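Local coordinates for protein listeriolysin O (PDB 4CDB) that binds cholesterol-containing host membranes, changes shape and inserts as an oligomeric pore complex, so lysing the cell, at residues K18-I23 with R227-F232; K25-L30 with N352-N357; I381-S386 with A424-S429; G388-F393 with N419-A424. One frame throughout, in Å; residues are numbered along the deposited sequence.

Contact 1: residues K18-I23 with R227-F232; sequences KHADEI and RPSRFF
A20 and I23, one turn of helix 14-28, pack against R227, S229 and F232 of the loop between strand 207-222 and helix 238-243: a mostly buried helix-on-loop contact far from the centre of the chain, with no hydrogen bond from one segment to the other. S229 fills the middle. Its CB comes within 3.3 Å of A20 O and within 4.0 Å of I23 CG2, so the serine methylene is wedged against the helix. With S229 chi1 at 59°, OG lies between the backbone N and the carbonyl carbon; its hydrogen bond is made to D24, the next helix residue. D24 takes the S229 hydroxyl at OD1 and R227 NE, in a salt bridge, at OD2. The R227 guanidinium thus comes to rest beside the helix, NH2 being 3.7 Å from A20 CB and D21 N lying at the edge of the group, near its plane. On the apolar flank L241 of helix 238-243 touches both I23 and F232. There I23 CG2, anti to the backbone N, approaches the F232 ring obliquely, 4.1 Å from CD2.

Contact 2: residues K25-L30 with N352-N357; sequences KYIQGL and NFLKDN. With NA (sodium ion), chain P; ACT (acetate ion), chain D.
I27 and L354 supply the apolar part of this contact, at the C-terminal end of helix 14-28 where it meets the turn after strand 345-353. The I27 CD1 and L354 CD1 methyls are 4.4 Å apart, while I27 CG2 lies closer to the backbone of the turn, 3.9 Å from K355 CA. P252 of strand 252-260 also touches I27, as it does L30.

The polar part belongs to K355, which has the most surface buried here. CG is anti to the backbone N (chi1 -179°) and the chain beyond it is fully extended, carrying the aliphatic portion across a row of main-chain oxygens: K355 CD is 3.6 Å from I27 O and K355 CE 3.2 Å from Q28 O. K355 NZ then donates to L30 O, although the modelled 2.4 Å is very short and its exact length doubtful. A second hydrogen bond, 2.8 Å from K355 NZ to acetate O, would suit a charged ammonium group.

The ionic part continues through that acetate, probably from the crystallisation liquor. Its OXT binds a sodium ion, which D356 OD1 holds at 2.7 Å and Y32 OH also binds. The arrangement is thus a lysine ammonium meeting a main-chain carbonyl at the C-terminal end of helix 14-28, beside the sodium site of D356 and Y32.

Contact 3: residues I381-S386 with A424-S429; sequences INIDHS and AHFTSS
The H385 ring has A424 CA over one face, 4.2 Å above the plane and offset toward the rim; H385 CB in turn sits at the edge of the F426 ring, and I383 CG2 comes at that ring obliquely, 4.1 Å from CE2. The H425 ring presents its edge to D384. These groups decorate an antiparallel strand pair, 381-385 with 426-429, of the β-sandwich domain that meets membranes in this family. I383, H385, F426 and S428 share one face; W415 touches I383, F426 and S428.

D384 lies on the other face with N382, T427 and S429, its CG anti to the backbone N (chi1 -169°). From the loop just before the strand, H425 NE2 donates to D384 OD2 at 3.2 Å, from above the carboxylate plane, and weakly to OD1; carboxylate and imidazole are turned 55° apart. S429 OG donates to N382 OD1 (2.8 Å). I383 pairs with S428 through two backbone bonds, and H385 with F426 likewise, H385 N reaching F426 O at 2.7 Å and 175°.

Contact 4: residues G388-F393 with N419-A424; sequences GYVAQF and NKSKLA
Q392, K422 and N419 have the most surface buried where the start of strand 391-402 meets the loop before strand 426-432, an irregular antiparallel pairing in the β-sandwich domain with a single hydrogen-bonded bridge, A391 to K422. Q392 CG is 3.6 Å from K420 O, and the extended side chain carries Q392 NE2 to S421 OG, a 2.9 Å bond with the oxygen close to the amide plane. K422 makes the bridge through its backbone, N to A391 O (2.7 Å) and O from A391 N. K422 CG, anti to the carbonyl carbon (chi1 -57°), lies at the edge of the F393 ring, 4.3 Å from F393 CE1; the chain then bends at CD, and NZ forms a salt bridge with E417. N419 closes one end, its N donating to F393 O nearly along the C=O axis. V390 CG2 meets L423 CD2 at 3.6 Å, and the V390 backbone bonds C446 of the conserved undecapeptide. At the far end a water donates to Y389 O (2.8 Å) and accepts from A424 N.

How the contacts relate
Contacts 1 and 2 share helix 14-28 and touch each other, F232 and P228 packing on L354 and I27; contacts 3 and 4 lie in the β-sandwich domain on the opposite side of the chain's centre, with centres of contacts 1 and 3 about 95 Å apart. The first pair is largely buried and mixes apolar packing with carbon-to-carbonyl contacts, K355 dominating contact 2; charges lie beside it, R227 with D24 next to contact 1, the sodium site in contact 2. The second pair, partly buried, is carried chiefly by backbone hydrogen bonds, regular in contact 3 but eked out by water in contact 4. Contact 4 is nested within the loop closed by contact 3; they share A424, and I383 packs on F393.

Contact 1: residues K18-I23 with R227-F232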
loop_
_atom_site.group_PDB
_atom_site.type_symbol
_atom_site.label_atom_id
_atom_site.label_comp_id
_atom_site.label_asym_id
_atom_site.label_seq_id
_atom_site.Cartn_x
_atom_site.Cartn_y
_atom_site.Cartn_z
ATOM N N LYS A 18 -17.391 -35.695 -33.017
ATOM C CA LYS A 18 -18.666 -34.994 -32.992
ATOM C C LYS A 18 -18.867 -34.258 -31.663
ATOM O O LYS A 18 -19.313 -33.114 -31.644
ATOM C CB LYS A 18 -19.821 -35.968 -33.245
ATOM C CG LYS A 18 -21.191 -35.303 -33.323
ATOM C CD LYS A 18 -22.313 -36.331 -33.404
ATOM C CE LYS A 18 -23.679 -35.655 -33.394
ATOM N NZ LYS A 18 -24.789 -36.644 -33.298
ATOM N N HIS A 19 -18.523 -34.910 -30.555
ATOM C CA HIS A 19 -18.658 -34.287 -29.240
ATOM C C HIS A 19 -17.713 -33.097 -29.085
ATOM O O HIS A 19 -18.078 -32.078 -28.496
ATOM C CB HIS A 19 -18.414 -35.305 -28.120
ATOM C CG HIS A 19 -19.480 -36.348 -28.001
ATOM N ND1 HIS A 19 -20.791 -36.124 -28.370
ATOM C CD2 HIS A 19 -19.432 -37.626 -27.552
ATOM C CE1 HIS A 19 -21.500 -37.216 -28.156
ATOM N NE2 HIS A 19 -20.699 -38.143 -27.658
ATOM N N ALA A 20 -16.500 -33.231 -29.616
ATOM C CA ALA A 20 -15.518 -32.153 -29.554
ATOM C C ALA A 20 -16.014 -30.940 -30.334
ATOM O O ALA A 20 -15.883 -29.800 -29.885
ATOM C CB ALA A 20 -14.164 -32.623 -30.090
ATOM N N ASP A 21 -16.600 -31.197 -31.497
ATOM C CA ASP A 21 -17.154 -30.137 -32.325
ATOM C C ASP A 21 -18.351 -29.469 -31.645
ATOM O O ASP A 21 -18.517 -28.255 -31.726
ATOM C CB ASP A 21 -17.548 -30.691 -33.692
ATOM C CG ASP A 21 -18.218 -29.656 -34.571
ATOM O OD1 ASP A 21 -17.494 -28.883 -35.231
ATOM O OD2 ASP A 21 -19.466 -29.622 -34.610
ATOM N N GLU A 22 -19.179 -30.264 -30.973
ATOM C CA GLU A 22 -20.307 -29.716 -30.223
ATOM C C GLU A 22 -19.824 -28.817 -29.088
ATOM O O GLU A 22 -20.426 -27.783 -28.806
ATOM C CB GLU A 22 -21.197 -30.828 -29.667
ATOM C CG GLU A 22 -21.990 -31.596 -30.712
ATOM C CD GLU A 22 -22.790 -32.730 -30.101
ATOM O OE1 GLU A 22 -22.609 -33.000 -28.895
ATOM O OE2 GLU A 22 -23.599 -33.349 -30.824
ATOM N N ILE A 23 -18.739 -29.219 -28.434
ATOM C CA ILE A 23 -18.155 -28.407 -27.371
ATOM C C ILE A 23 -17.645 -27.079 -27.924
ATOM O O ILE A 23 -17.901 -26.020 -27.348
ATOM C CB ILE A 23 -17.026 -29.154 -26.625
ATOM C CG1 ILE A 23 -17.607 -30.308 -25.810
ATOM C CG2 ILE A 23 -16.271 -28.211 -25.702
ATOM C CD1 ILE A 23 -16.561 -31.230 -25.207
ATOM N N ARG A 227 -8.615 -24.740 -30.588
ATOM C CA ARG A 227 -10.000 -25.141 -30.376
ATOM C C ARG A 227 -10.285 -25.212 -28.885
ATOM O O ARG A 227 -9.463 -25.715 -28.117
ATOM C CB ARG A 227 -10.281 -26.502 -31.014
ATOM C CG ARG A 227 -10.039 -26.553 -32.512
ATOM C CD ARG A 227 -10.204 -27.969 -33.044
ATOM N NE ARG A 227 -11.535 -28.501 -32.766
ATOM C CZ ARG A 227 -11.898 -29.764 -32.971
ATOM N NH1 ARG A 227 -11.029 -30.640 -33.457
ATOM N NH2 ARG A 227 -13.133 -30.151 -32.685
ATOM N N PRO A 228 -11.451 -24.695 -28.469
ATOM C CA PRO A 228 -11.866 -24.732 -27.062
ATOM C C PRO A 228 -11.933 -26.154 -26.513
ATOM O O PRO A 228 -11.684 -26.368 -25.328
ATOM C CB PRO A 228 -13.264 -24.111 -27.099
ATOM C CG PRO A 228 -13.235 -23.198 -28.282
ATOM C CD PRO A 228 -12.374 -23.900 -29.298
ATOM N N SER A 229 -12.257 -27.114 -27.372
ATOM C CA SER A 229 -12.413 -28.504 -26.949
ATOM C C SER A 229 -11.090 -29.224 -26.685
ATOM O O SER A 229 -11.085 -30.317 -26.124
ATOM C CB SER A 229 -13.223 -29.288 -27.983
ATOM O OG SER A 229 -12.593 -29.261 -29.250
ATOM N N ARG A 230 -9.976 -28.618 -27.090
ATOM C CA ARG A 230 -8.668 -29.270 -26.975
ATOM C C ARG A 230 -8.266 -29.608 -25.540
ATOM O O ARG A 230 -7.538 -30.569 -25.311
ATOM C CB ARG A 230 -7.569 -28.432 -27.639
ATOM C CG ARG A 230 -7.114 -28.960 -28.991
ATOM C CD ARG A 230 -6.695 -30.426 -28.914
ATOM N NE ARG A 230 -5.249 -30.604 -28.792
ATOM C CZ ARG A 230 -4.621 -30.974 -27.678
ATOM N NH1 ARG A 230 -5.308 -31.212 -26.569
ATOM N NH2 ARG A 230 -3.302 -31.111 -27.677
ATOM N N PHE A 231 -8.737 -28.820 -24.580
ATOM C CA PHE A 231 -8.348 -29.024 -23.185
ATOM C C PHE A 231 -9.150 -30.126 -22.498
ATOM O O PHE A 231 -8.755 -30.629 -21.446
ATOM C CB PHE A 231 -8.446 -27.717 -22.391
ATOM C CG PHE A 231 -7.230 -26.839 -22.517
ATOM C CD1 PHE A 231 -6.079 -27.312 -23.127
ATOM C CD2 PHE A 231 -7.236 -25.545 -22.018
ATOM C CE1 PHE A 231 -4.955 -26.512 -23.244
ATOM C CE2 PHE A 231 -6.117 -24.738 -22.131
ATOM C CZ PHE A 231 -4.973 -25.223 -22.745
ATOM N N PHE A 232 -10.270 -30.509 -23.100
ATOM C CA PHE A 232 -11.141 -31.509 -22.493
ATOM C C PHE A 232 -10.810 -32.922 -22.948
ATOM O O PHE A 232 -10.377 -33.133 -24.082
ATOM C CB PHE A 232 -12.603 -31.190 -22.796
ATOM C CG PHE A 232 -13.048 -29.863 -22.265
ATOM C CD1 PHE A 232 -13.357 -29.710 -20.923
ATOM C CD2 PHE A 232 -13.151 -28.764 -23.103
ATOM C CE1 PHE A 232 -13.765 -28.483 -20.428
ATOM C CE2 PHE A 232 -13.558 -27.538 -22.614
ATOM C CZ PHE A 232 -13.864 -27.397 -21.276
#

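Contact 2: residues K25-L30 with N352-N357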
loop_
_atom_site.group_PDB
_atom_site.type_symbol
_atom_site.label_atom_id
_atom_site.label_comp_id
_atom_site.label_asym_id
_atom_site.label_seq_id
_atom_site.Cartn_x
_atom_site.Cartn_y
_atom_site.Cartn_z
ATOM N N LYS A 25 -18.619 -25.379 -30.598
ATOM C CA LYS A 25 -19.728 -24.499 -30.963
ATOM C C LYS A 25 -20.483 -23.963 -29.750
ATOM O O LYS A 25 -20.990 -22.842 -29.774
ATOM C CB LYS A 25 -20.694 -25.215 -31.914
ATOM C CG LYS A 25 -20.023 -25.766 -33.161
ATOM C CD LYS A 25 -19.221 -24.685 -33.866
ATOM C CE LYS A 25 -18.360 -25.263 -34.976
ATOM N NZ LYS A 25 -19.184 -25.928 -36.019
ATOM N N TYR A 26 -20.560 -24.763 -28.691
ATOM C CA TYR A 26 -21.224 -24.327 -27.465
ATOM C C TYR A 26 -20.450 -23.199 -26.788
ATOM O O TYR A 26 -21.029 -22.188 -26.389
ATOM C CB TYR A 26 -21.422 -25.496 -26.493
ATOM C CG TYR A 26 -21.970 -25.073 -25.147
ATOM C CD1 TYR A 26 -23.303 -24.707 -25.001
ATOM C CD2 TYR A 26 -21.155 -25.036 -24.023
ATOM C CE1 TYR A 26 -23.807 -24.315 -23.773
ATOM C CE2 TYR A 26 -21.650 -24.647 -22.792
ATOM C CZ TYR A 26 -22.976 -24.288 -22.673
ATOM O OH TYR A 26 -23.469 -23.900 -21.448
ATOM N N ILE A 27 -19.140 -23.372 -26.662
ATOM C CA ILE A 27 -18.306 -22.365 -26.017
ATOM C C ILE A 27 -18.204 -21.103 -26.874
ATOM O O ILE A 27 -18.285 -19.987 -26.362
ATOM C CB ILE A 27 -16.904 -22.918 -25.680
ATOM C CG1 ILE A 27 -17.019 -24.073 -24.685
ATOM C CG2 ILE A 27 -16.009 -21.825 -25.112
ATOM C CD1 ILE A 27 -15.687 -24.670 -24.270
ATOM N N GLN A 28 -18.049 -21.288 -28.182
ATOM C CA GLN A 28 -17.990 -20.166 -29.113
ATOM C C GLN A 28 -19.321 -19.420 -29.194
ATOM O O GLN A 28 -19.373 -18.279 -29.645
ATOM C CB GLN A 28 -17.556 -20.633 -30.509
ATOM C CG GLN A 28 -16.100 -21.076 -30.594
ATOM C CD GLN A 28 -15.755 -21.728 -31.924
ATOM O OE1 GLN A 28 -16.601 -21.856 -32.809
ATOM N NE2 GLN A 28 -14.502 -22.145 -32.068
ATOM N N GLY A 29 -20.395 -20.070 -28.757
ATOM C CA GLY A 29 -21.711 -19.459 -28.775
ATOM C C GLY A 29 -22.016 -18.656 -27.523
ATOM O O GLY A 29 -23.037 -17.973 -27.444
ATOM N N LEU A 30 -21.126 -18.739 -26.539
ATOM C CA LEU A 30 -21.321 -18.038 -25.274
ATOM C C LEU A 30 -21.123 -16.534 -25.439
ATOM O O LEU A 30 -20.016 -16.070 -25.710
ATOM C CB LEU A 30 -20.373 -18.585 -24.203
ATOM C CG LEU A 30 -20.538 -20.066 -23.853
ATOM C CD1 LEU A 30 -19.562 -20.472 -22.764
ATOM C CD2 LEU A 30 -21.965 -20.355 -23.423
ATOM N N ASN A 352 -6.928 -16.986 -19.093
ATOM C CA ASN A 352 -7.470 -16.704 -20.417
ATOM C C ASN A 352 -8.829 -17.365 -20.582
ATOM O O ASN A 352 -9.019 -18.508 -20.166
ATOM C CB ASN A 352 -6.530 -17.213 -21.513
ATOM C CG ASN A 352 -5.229 -16.438 -21.585
ATOM O OD1 ASN A 352 -4.905 -15.656 -20.693
ATOM N ND2 ASN A 352 -4.470 -16.660 -22.652
ATOM N N PHE A 353 -9.773 -16.647 -21.185
ATOM C CA PHE A 353 -11.062 -17.236 -21.532
ATOM C C PHE A 353 -10.838 -18.328 -22.572
ATOM O O PHE A 353 -10.025 -18.166 -23.479
ATOM C CB PHE A 353 -12.019 -16.169 -22.072
ATOM C CG PHE A 353 -12.479 -15.179 -21.035
ATOM C CD1 PHE A 353 -13.430 -15.536 -20.091
ATOM C CD2 PHE A 353 -11.969 -13.888 -21.011
ATOM C CE1 PHE A 353 -13.859 -14.627 -19.136
ATOM C CE2 PHE A 353 -12.395 -12.976 -20.057
ATOM C CZ PHE A 353 -13.341 -13.347 -19.120
ATOM N N LEU A 354 -11.553 -19.440 -22.438
ATOM C CA LEU A 354 -11.388 -20.557 -23.361
ATOM C C LEU A 354 -11.951 -20.241 -24.742
ATOM O O LEU A 354 -11.552 -20.844 -25.736
ATOM C CB LEU A 354 -12.046 -21.823 -22.805
ATOM C CG LEU A 354 -11.114 -22.996 -22.501
ATOM C CD1 LEU A 354 -11.910 -24.233 -22.105
ATOM C CD2 LEU A 354 -10.213 -23.284 -23.694
ATOM N N LYS A 355 -12.875 -19.290 -24.802
ATOM C CA LYS A 355 -13.563 -18.982 -26.052
ATOM C C LYS A 355 -12.639 -18.427 -27.134
ATOM O O LYS A 355 -12.649 -18.904 -28.268
ATOM C CB LYS A 355 -14.719 -18.013 -25.801
ATOM C CG LYS A 355 -15.512 -17.656 -27.045
ATOM C CD LYS A 355 -16.686 -16.753 -26.698
ATOM C CE LYS A 355 -17.482 -16.374 -27.935
ATOM N NZ LYS A 355 -18.649 -15.507 -27.607
ATOM N N ASP A 356 -11.844 -17.423 -26.788
ATOM C CA ASP A 356 -10.995 -16.766 -27.772
ATOM C C ASP A 356 -9.562 -16.602 -27.278
ATOM O O ASP A 356 -8.797 -15.819 -27.839
ATOM C CB ASP A 356 -11.580 -15.400 -28.144
ATOM C CG ASP A 356 -11.790 -14.506 -26.932
ATOM O OD1 ASP A 356 -11.781 -15.029 -25.797
ATOM O OD2 ASP A 356 -11.970 -13.282 -27.110
ATOM N N ASN A 357 -9.210 -17.337 -26.226
ATOM C CA ASN A 357 -7.882 -17.245 -25.615
ATOM C C ASN A 357 -7.523 -15.822 -25.177
ATOM O O ASN A 357 -6.347 -15.468 -25.079
ATOM C CB ASN A 357 -6.807 -17.804 -26.555
ATOM C CG ASN A 357 -6.977 -19.291 -26.817
ATOM O OD1 ASN A 357 -7.111 -20.088 -25.888
ATOM N ND2 ASN A 357 -6.976 -19.672 -28.090
HETATM NA NA NA P . -13.879 -14.468 -24.250
HETATM C C ACT D . -16.442 -13.081 -25.978
HETATM O O ACT D . -17.599 -13.554 -25.946
HETATM O OXT ACT D . -15.433 -13.806 -26.118
HETATM C CH3 ACT D . -16.259 -11.596 -25.873
#

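Contact 3: residues I381-S386 with A424-S429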
loop_
_atom_site.group_PDB
_atom_site.type_symbol
_atom_site.label_atom_id
_atom_site.label_comp_id
_atom_site.label_asym_id
_atom_site.label_seq_id
_atom_site.Cartn_x
_atom_site.Cartn_y
_atom_site.Cartn_z
ATOM N N ILE A 381 5.524 32.197 25.588
ATOM C CA ILE A 381 6.206 33.469 25.405
ATOM C C ILE A 381 6.743 33.930 26.753
ATOM O O ILE A 381 5.975 34.204 27.677
ATOM C CB ILE A 381 5.283 34.546 24.817
ATOM C CG1 ILE A 381 4.708 34.082 23.480
ATOM C CG2 ILE A 381 6.039 35.853 24.629
ATOM C CD1 ILE A 381 3.867 35.131 22.788
ATOM N N ASN A 382 8.065 34.002 26.863
ATOM C CA ASN A 382 8.709 34.346 28.123
ATOM C C ASN A 382 9.136 35.810 28.157
ATOM O O ASN A 382 9.979 36.239 27.368
ATOM C CB ASN A 382 9.904 33.423 28.369
ATOM C CG ASN A 382 9.532 31.954 28.266
ATOM O OD1 ASN A 382 8.555 31.506 28.865
ATOM N ND2 ASN A 382 10.303 31.201 27.489
ATOM N N ILE A 383 8.541 36.573 29.070
ATOM C CA ILE A 383 8.820 38.001 29.180
ATOM C C ILE A 383 9.806 38.289 30.303
ATOM O O ILE A 383 9.635 37.813 31.426
ATOM C CB ILE A 383 7.536 38.810 29.457
ATOM C CG1 ILE A 383 6.476 38.511 28.400
ATOM C CG2 ILE A 383 7.842 40.303 29.510
ATOM C CD1 ILE A 383 6.901 38.871 27.002
ATOM N N ASP A 384 10.834 39.076 29.999
ATOM C CA ASP A 384 11.789 39.502 31.013
ATOM C C ASP A 384 12.042 41.002 30.917
ATOM O O ASP A 384 12.588 41.490 29.928
ATOM C CB ASP A 384 13.105 38.734 30.876
ATOM C CG ASP A 384 14.025 38.939 32.065
ATOM O OD1 ASP A 384 14.642 40.020 32.164
ATOM O OD2 ASP A 384 14.131 38.017 32.900
ATOM N N HIS A 385 11.636 41.727 31.954
ATOM C CA HIS A 385 11.833 43.171 32.016
ATOM C C HIS A 385 12.829 43.506 33.120
ATOM O O HIS A 385 12.563 43.269 34.298
ATOM C CB HIS A 385 10.491 43.872 32.263
ATOM C CG HIS A 385 10.608 45.333 32.581
ATOM N ND1 HIS A 385 11.690 46.100 32.212
ATOM C CD2 HIS A 385 9.761 46.164 33.235
ATOM C CE1 HIS A 385 11.510 47.342 32.629
ATOM N NE2 HIS A 385 10.349 47.407 33.251
ATOM N N SER A 386 13.977 44.055 32.732
ATOM C CA SER A 386 15.006 44.441 33.690
ATOM C C SER A 386 15.545 45.837 33.394
ATOM O O SER A 386 16.643 46.192 33.824
ATOM C CB SER A 386 16.149 43.423 33.692
ATOM O OG SER A 386 16.872 43.463 32.474
ATOM N N ALA A 424 10.843 46.796 36.775
ATOM C CA ALA A 424 11.839 45.739 36.901
ATOM C C ALA A 424 11.953 45.378 38.377
ATOM O O ALA A 424 11.815 46.252 39.234
ATOM C CB ALA A 424 13.178 46.217 36.364
ATOM N N HIS A 425 12.200 44.106 38.690
ATOM C CA HIS A 425 12.417 43.054 37.705
ATOM C C HIS A 425 11.126 42.277 37.460
ATOM O O HIS A 425 10.568 41.682 38.383
ATOM C CB HIS A 425 13.522 42.113 38.190
ATOM C CG HIS A 425 13.867 41.027 37.220
ATOM N ND1 HIS A 425 13.890 39.694 37.573
ATOM C CD2 HIS A 425 14.209 41.076 35.911
ATOM C CE1 HIS A 425 14.230 38.970 36.522
ATOM N NE2 HIS A 425 14.428 39.782 35.501
ATOM N N PHE A 426 10.658 42.285 36.216
ATOM C CA PHE A 426 9.394 41.643 35.879
ATOM C C PHE A 426 9.586 40.417 34.987
ATOM O O PHE A 426 10.267 40.479 33.962
ATOM C CB PHE A 426 8.443 42.644 35.217
ATOM C CG PHE A 426 7.161 42.030 34.735
ATOM C CD1 PHE A 426 6.177 41.649 35.634
ATOM C CD2 PHE A 426 6.936 41.837 33.382
ATOM C CE1 PHE A 426 4.995 41.081 35.193
ATOM C CE2 PHE A 426 5.756 41.270 32.933
ATOM C CZ PHE A 426 4.784 40.892 33.840
ATOM N N THR A 427 8.986 39.303 35.396
ATOM C CA THR A 427 9.028 38.069 34.621
ATOM C C THR A 427 7.653 37.412 34.588
ATOM O O THR A 427 6.932 37.407 35.587
ATOM C CB THR A 427 10.047 37.063 35.192
ATOM O OG1 THR A 427 9.797 36.866 36.589
ATOM C CG2 THR A 427 11.467 37.569 35.000
ATOM N N SER A 428 7.297 36.862 33.431
ATOM C CA SER A 428 6.029 36.166 33.259
ATOM C C SER A 428 6.061 35.321 31.990
ATOM O O SER A 428 6.818 35.612 31.063
ATOM C CB SER A 428 4.868 37.162 33.202
ATOM O OG SER A 428 3.621 36.491 33.175
ATOM N N SER A 429 5.240 34.277 31.953
ATOM C CA SER A 429 5.167 33.407 30.784
ATOM C C SER A 429 3.740 33.294 30.261
ATOM O O SER A 429 2.813 32.996 31.016
ATOM C CB SER A 429 5.716 32.012 31.103
ATOM O OG SER A 429 7.125 32.034 31.258
#

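Contact 4: residues G388-F393 with N419-A424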
loop_
_atom_site.group_PDB
_atom_site.type_symbol
_atom_site.label_atom_id
_atom_site.label_comp_id
_atom_site.label_asym_id
_atom_site.label_seq_id
_atom_site.Cartn_x
_atom_site.Cartn_y
_atom_site.Cartn_z
ATOM N N GLY A 388 15.712 50.038 33.430
ATOM C CA GLY A 388 15.557 51.082 34.427
ATOM C C GLY A 388 14.452 52.053 34.055
ATOM O O GLY A 388 14.672 53.260 33.985
ATOM N N TYR A 389 13.258 51.519 33.815
ATOM C CA TYR A 389 12.120 52.336 33.407
ATOM C C TYR A 389 10.785 51.639 33.649
ATOM O O TYR A 389 10.744 50.453 33.982
ATOM C CB TYR A 389 12.244 52.718 31.928
ATOM C CG TYR A 389 12.635 51.572 31.009
ATOM C CD1 TYR A 389 11.764 50.515 30.767
ATOM C CD2 TYR A 389 13.869 51.557 30.374
ATOM C CE1 TYR A 389 12.114 49.472 29.925
ATOM C CE2 TYR A 389 14.231 50.516 29.526
ATOM C CZ TYR A 389 13.348 49.477 29.306
ATOM O OH TYR A 389 13.697 48.440 28.469
ATOM N N VAL A 390 9.696 52.383 33.481
ATOM C CA VAL A 390 8.362 51.802 33.516
ATOM C C VAL A 390 8.030 51.277 32.125
ATOM O O VAL A 390 8.197 51.990 31.134
ATOM C CB VAL A 390 7.293 52.839 33.923
ATOM C CG1 VAL A 390 5.918 52.196 33.928
ATOM C CG2 VAL A 390 7.608 53.437 35.288
ATOM N N ALA A 391 7.571 50.032 32.048
ATOM C CA ALA A 391 7.253 49.426 30.760
ATOM C C ALA A 391 5.797 48.976 30.674
ATOM O O ALA A 391 5.187 48.620 31.683
ATOM C CB ALA A 391 8.179 48.252 30.490
ATOM N N GLN A 392 5.248 48.998 29.463
ATOM C CA GLN A 392 3.925 48.441 29.207
ATOM C C GLN A 392 3.976 47.542 27.981
ATOM O O GLN A 392 4.535 47.918 26.951
ATOM C CB GLN A 392 2.885 49.546 29.000
ATOM C CG GLN A 392 2.452 50.249 30.278
ATOM C CD GLN A 392 1.249 51.158 30.073
ATOM O OE1 GLN A 392 0.569 51.086 29.049
ATOM N NE2 GLN A 392 0.983 52.016 31.051
ATOM N N PHE A 393 3.389 46.355 28.097
ATOM C CA PHE A 393 3.383 45.397 27.000
ATOM C C PHE A 393 2.013 45.310 26.349
ATOM O O PHE A 393 0.988 45.556 26.985
ATOM C CB PHE A 393 3.796 44.009 27.495
ATOM C CG PHE A 393 5.157 43.970 28.120
ATOM C CD1 PHE A 393 5.321 44.226 29.473
ATOM C CD2 PHE A 393 6.276 43.679 27.355
ATOM C CE1 PHE A 393 6.576 44.194 30.052
ATOM C CE2 PHE A 393 7.533 43.646 27.931
ATOM C CZ PHE A 393 7.682 43.903 29.280
ATOM N N ASN A 419 -1.206 46.563 28.568
ATOM C CA ASN A 419 -1.413 47.960 28.940
ATOM C C ASN A 419 -1.316 48.217 30.444
ATOM O O ASN A 419 -1.933 49.147 30.964
ATOM C CB ASN A 419 -2.754 48.468 28.393
ATOM C CG ASN A 419 -2.903 48.234 26.900
ATOM O OD1 ASN A 419 -1.997 48.527 26.121
ATOM N ND2 ASN A 419 -4.047 47.692 26.497
ATOM N N LYS A 420 -0.540 47.392 31.138
ATOM C CA LYS A 420 -0.303 47.586 32.564
ATOM C C LYS A 420 1.153 47.963 32.819
ATOM O O LYS A 420 2.067 47.313 32.318
ATOM C CB LYS A 420 -0.670 46.327 33.354
ATOM C CG LYS A 420 -2.142 45.947 33.281
ATOM C CD LYS A 420 -2.433 44.709 34.120
ATOM C CE LYS A 420 -3.898 44.300 34.035
ATOM N NZ LYS A 420 -4.188 43.088 34.853
ATOM N N SER A 421 1.363 49.016 33.601
ATOM C CA SER A 421 2.714 49.477 33.912
ATOM C C SER A 421 3.494 48.482 34.770
ATOM O O SER A 421 3.044 48.079 35.843
ATOM C CB SER A 421 2.662 50.837 34.597
ATOM O OG SER A 421 2.176 51.809 33.691
ATOM N N LYS A 422 4.671 48.096 34.291
ATOM C CA LYS A 422 5.475 47.091 34.972
ATOM C C LYS A 422 6.846 47.645 35.327
ATOM O O LYS A 422 7.484 48.306 34.508
ATOM C CB LYS A 422 5.642 45.855 34.087
ATOM C CG LYS A 422 4.337 45.207 33.641
ATOM C CD LYS A 422 3.556 44.649 34.822
ATOM C CE LYS A 422 2.292 43.931 34.362
ATOM N NZ LYS A 422 1.514 43.383 35.511
ATOM N N LEU A 423 7.292 47.373 36.549
ATOM C CA LEU A 423 8.627 47.768 36.986
ATOM C C LEU A 423 9.553 46.557 36.989
ATOM O O LEU A 423 9.106 45.425 37.177
ATOM C CB LEU A 423 8.580 48.371 38.393
ATOM C CG LEU A 423 7.782 49.657 38.610
ATOM C CD1 LEU A 423 7.929 50.155 40.041
ATOM C CD2 LEU A 423 8.233 50.720 37.630
ATOM N N ALA A 424 10.843 46.796 36.775
ATOM C CA ALA A 424 11.839 45.739 36.901
ATOM C C ALA A 424 11.953 45.378 38.377
ATOM O O ALA A 424 11.815 46.252 39.234
ATOM C CB ALA A 424 13.178 46.217 36.364
HETATM O O HOH W 1 11.842 49.599 36.466
HETATM O O HOH W 2 2.105 45.612 30.425
#